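Penicillin-binding protein PbpB (Mycobacterium tuberculosis, PDB 6KGU) cross-links peptidoglycan chains made from lipid intermediates during cell wall synthesis and is acylated by beta-lactam antibiotics such as aztreonam. Local coordinates at residues S269-V274 / D343-F348. Residues are numbered along the deposited sequence; the frame is centred on the assembly and turned at random.
Sequences SVNKIV and DMLRKF. With AZR (2-({[(1Z)-1-(2-amino-1,3-thiazol-4-yl)-2-oxo-2-{[(2S,3S)-1-oxo-3-(sulfoamino)butan-2-yl]amino}ethylidene]amino}oxy)-2-methylpropanoic acid), chain B.
Behind the active-site serine of the transpeptidase domain, Val274 of helix 272-281 packs against Met344 and Leu345 of helix 338-347 and against Phe348, which follows it. Both methyls of Val274 take part. Val274 CG1, anti to the backbone N (chi1 -180°), lies 3.6 Å from Met344 CG and 4.2 Å from Leu345 CD2. Val274 CG2 lies beside the backbone N and meets the Phe348 ring obliquely, 3.8 Å from Phe348 CD2. The Val274 side chain slides past those of Met344 and Phe348 in opposite directions. One turn back, Asn271 crosses Leu345 at about a right angle, with Asn271 ND2 4.0 Å from Leu345 CD2. Asn271 is buried, and its ND2 is hydrogen-bonded to Leu380 O. Tyr341, from the same helix as Met344, touches both Asn271 and Val274.

The segment 269-274 carries the SxxK motif of penicillin-binding proteins, Ser269 to Lys272. Ser269 OG is bonded covalently to C20 of the opened aztreonam at 1.5 Å, so the complex is an acyl-enzyme. Ser269 N donates a hydrogen bond of 2.7 Å to the acyl oxygen O9, bent to 135° at the hydrogen. This hydrogen bond is consistent with one arm of the oxyanion hole. Lys272 takes no part in the packing; its NZ is hydrogen-bonded to Ser324 OG and Asn326 OD1. The packing against 343-348 lies on the side of the motif away from the drug; the Val274 and Leu345 CA atoms are 6.5 Å apart. Helix 390-401 flanks the same segment, touching Val270, Asn271 and Ile273.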
loop_
_atom_site.group_PDB
_atom_site.type_symbol
_atom_site.label_atom_id
_atom_site.label_comp_id
_atom_site.label_asym_id
_atom_site.label_seq_id
_atom_site.Cartn_x
_atom_site.Cartn_y
_atom_site.Cartn_z
ATOM N N SER A 269 -0.308 2.559 13.849
ATOM C CA SER A 269 -1.301 3.638 13.801
ATOM C C SER A 269 -1.938 3.871 12.429
ATOM O O SER A 269 -2.960 4.577 12.357
ATOM C CB SER A 269 -0.677 4.952 14.275
ATOM O OG SER A 269 -0.449 4.911 15.680
ATOM N N VAL A 270 -1.374 3.341 11.334
ATOM C CA VAL A 270 -2.087 3.511 10.071
ATOM C C VAL A 270 -3.416 2.789 10.122
ATOM O O VAL A 270 -4.343 3.147 9.390
ATOM C CB VAL A 270 -1.289 3.049 8.833
ATOM C CG1 VAL A 270 -0.198 4.047 8.519
ATOM C CG2 VAL A 270 -0.747 1.608 9.006
ATOM N N ASN A 271 -3.548 1.801 11.006
ATOM C CA ASN A 271 -4.823 1.121 11.161
ATOM C C ASN A 271 -5.908 2.009 11.760
ATOM O O ASN A 271 -7.078 1.606 11.752
ATOM C CB ASN A 271 -4.657 -0.138 12.026
ATOM C CG ASN A 271 -5.727 -1.160 11.730
ATOM O OD1 ASN A 271 -5.972 -1.471 10.568
ATOM N ND2 ASN A 271 -6.405 -1.654 12.763
ATOM N N LYS A 272 -5.561 3.189 12.286
ATOM C CA LYS A 272 -6.558 4.009 12.954
ATOM C C LYS A 272 -7.628 4.507 11.996
ATOM O O LYS A 272 -8.697 4.932 12.445
ATOM C CB LYS A 272 -5.886 5.182 13.676
ATOM C CG LYS A 272 -5.065 4.728 14.909
ATOM C CD LYS A 272 -4.473 5.905 15.676
ATOM C CE LYS A 272 -3.538 5.448 16.795
ATOM N NZ LYS A 272 -2.926 6.621 17.520
ATOM N N ILE A 273 -7.384 4.428 10.686
ATOM C CA ILE A 273 -8.439 4.724 9.721
ATOM C C ILE A 273 -9.704 3.917 10.013
ATOM O O ILE A 273 -10.824 4.406 9.803
ATOM C CB ILE A 273 -7.927 4.484 8.286
ATOM C CG1 ILE A 273 -8.940 5.015 7.271
ATOM C CG2 ILE A 273 -7.627 2.985 8.046
ATOM C CD1 ILE A 273 -8.494 4.849 5.832
ATOM N N VAL A 274 -9.562 2.694 10.538
ATOM C CA VAL A 274 -10.749 1.878 10.791
ATOM C C VAL A 274 -11.576 2.470 11.927
ATOM O O VAL A 274 -12.793 2.644 11.792
ATOM C CB VAL A 274 -10.366 0.414 11.062
ATOM C CG1 VAL A 274 -11.602 -0.413 11.316
ATOM C CG2 VAL A 274 -9.591 -0.165 9.846
ATOM N N ASP A 343 -16.645 -5.764 12.426
ATOM C CA ASP A 343 -17.328 -5.765 11.136
ATOM C C ASP A 343 -16.665 -4.787 10.178
ATOM O O ASP A 343 -16.527 -5.071 8.983
ATOM C CB ASP A 343 -18.810 -5.426 11.303
ATOM C CG ASP A 343 -19.589 -5.558 10.001
ATOM O OD1 ASP A 343 -19.769 -6.700 9.540
ATOM O OD2 ASP A 343 -20.026 -4.530 9.438
ATOM N N MET A 344 -16.219 -3.641 10.694
ATOM C CA MET A 344 -15.584 -2.643 9.841
ATOM C C MET A 344 -14.229 -3.130 9.334
ATOM O O MET A 344 -13.907 -2.945 8.153
ATOM C CB MET A 344 -15.452 -1.326 10.611
ATOM C CG MET A 344 -14.892 -0.187 9.810
ATOM S SD MET A 344 -16.052 0.442 8.610
ATOM C CE MET A 344 -17.163 1.355 9.671
ATOM N N LEU A 345 -13.422 -3.739 10.218
ATOM C CA LEU A 345 -12.168 -4.372 9.807
ATOM C C LEU A 345 -12.374 -5.275 8.604
ATOM O O LEU A 345 -11.601 -5.238 7.639
ATOM C CB LEU A 345 -11.577 -5.213 10.943
ATOM C CG LEU A 345 -10.776 -4.707 12.128
ATOM C CD1 LEU A 345 -10.450 -5.872 13.067
ATOM C CD2 LEU A 345 -9.488 -3.967 11.706
ATOM N N ARG A 346 -13.397 -6.133 8.665
ATOM C CA ARG A 346 -13.649 -7.069 7.573
ATOM C C ARG A 346 -14.074 -6.341 6.308
ATOM O O ARG A 346 -13.624 -6.686 5.208
ATOM C CB ARG A 346 -14.716 -8.083 7.993
ATOM C CG ARG A 346 -14.215 -9.137 8.957
ATOM C CD ARG A 346 -13.745 -10.356 8.189
ATOM N NE ARG A 346 -12.392 -10.735 8.572
ATOM C CZ ARG A 346 -11.676 -11.665 7.954
ATOM N NH1 ARG A 346 -12.187 -12.326 6.918
ATOM N NH2 ARG A 346 -10.450 -11.932 8.382
ATOM N N LYS A 347 -14.934 -5.324 6.434
ATOM C CA LYS A 347 -15.348 -4.602 5.234
ATOM C C LYS A 347 -14.158 -3.916 4.574
ATOM O O LYS A 347 -14.086 -3.831 3.343
ATOM C CB LYS A 347 -16.450 -3.583 5.556
ATOM C CG LYS A 347 -17.854 -4.181 5.629
ATOM C CD LYS A 347 -18.954 -3.107 5.630
ATOM C CE LYS A 347 -18.646 -1.984 6.630
ATOM N NZ LYS A 347 -19.770 -0.987 6.847
ATOM N N PHE A 348 -13.214 -3.417 5.379
ATOM C CA PHE A 348 -12.013 -2.810 4.832
ATOM C C PHE A 348 -11.082 -3.830 4.181
ATOM O O PHE A 348 -10.048 -3.423 3.640
ATOM C CB PHE A 348 -11.251 -2.050 5.934
ATOM C CG PHE A 348 -11.646 -0.596 6.066
ATOM C CD1 PHE A 348 -11.348 0.316 5.060
ATOM C CD2 PHE A 348 -12.301 -0.141 7.200
ATOM C CE1 PHE A 348 -11.696 1.675 5.194
ATOM C CE2 PHE A 348 -12.660 1.205 7.347
ATOM C CZ PHE A 348 -12.358 2.114 6.342
HETATM C C7 AZR B . 2.768 6.856 18.339
HETATM S S8 AZR B . 1.410 -1.468 17.482
HETATM O O9 AZR B . 1.608 4.026 15.054
HETATM O O10 AZR B . 1.474 3.236 19.698
HETATM O O11 AZR B . 4.622 3.307 19.708
HETATM N N12 AZR B . 1.660 6.996 16.128
HETATM N N13 AZR B . 2.424 3.711 17.682
HETATM N N14 AZR B . 4.380 1.949 19.340
HETATM N N15 AZR B . 3.696 -0.570 18.297
HETATM N N16 AZR B . 3.750 -2.798 17.545
HETATM S S17 AZR B . 2.435 7.843 15.020
HETATM C C18 AZR B . 2.382 6.120 17.068
HETATM C C19 AZR B . 1.569 4.840 17.327
HETATM C C20 AZR B . 0.944 4.465 15.959
HETATM C C21 AZR B . 2.265 2.970 18.794
HETATM C C22 AZR B . 3.193 1.809 18.885
HETATM C C23 AZR B . 5.936 3.533 20.166
HETATM C C24 AZR B . 2.775 0.465 18.411
HETATM C C25 AZR B . 1.506 0.167 18.027
HETATM C C26 AZR B . 3.117 -1.647 17.811
HETATM C C27 AZR B . 6.839 3.387 18.955
HETATM C C28 AZR B . 6.050 4.920 20.774
HETATM C C29 AZR B . 6.258 2.474 21.219
HETATM O O30 AZR B . 5.412 1.832 21.802
HETATM O O31 AZR B . 7.529 2.368 21.454
HETATM O O32 AZR B . 3.123 8.898 15.667
HETATM O O33 AZR B . 1.333 8.542 14.169
HETATM O O34 AZR B . 3.105 6.935 14.163
#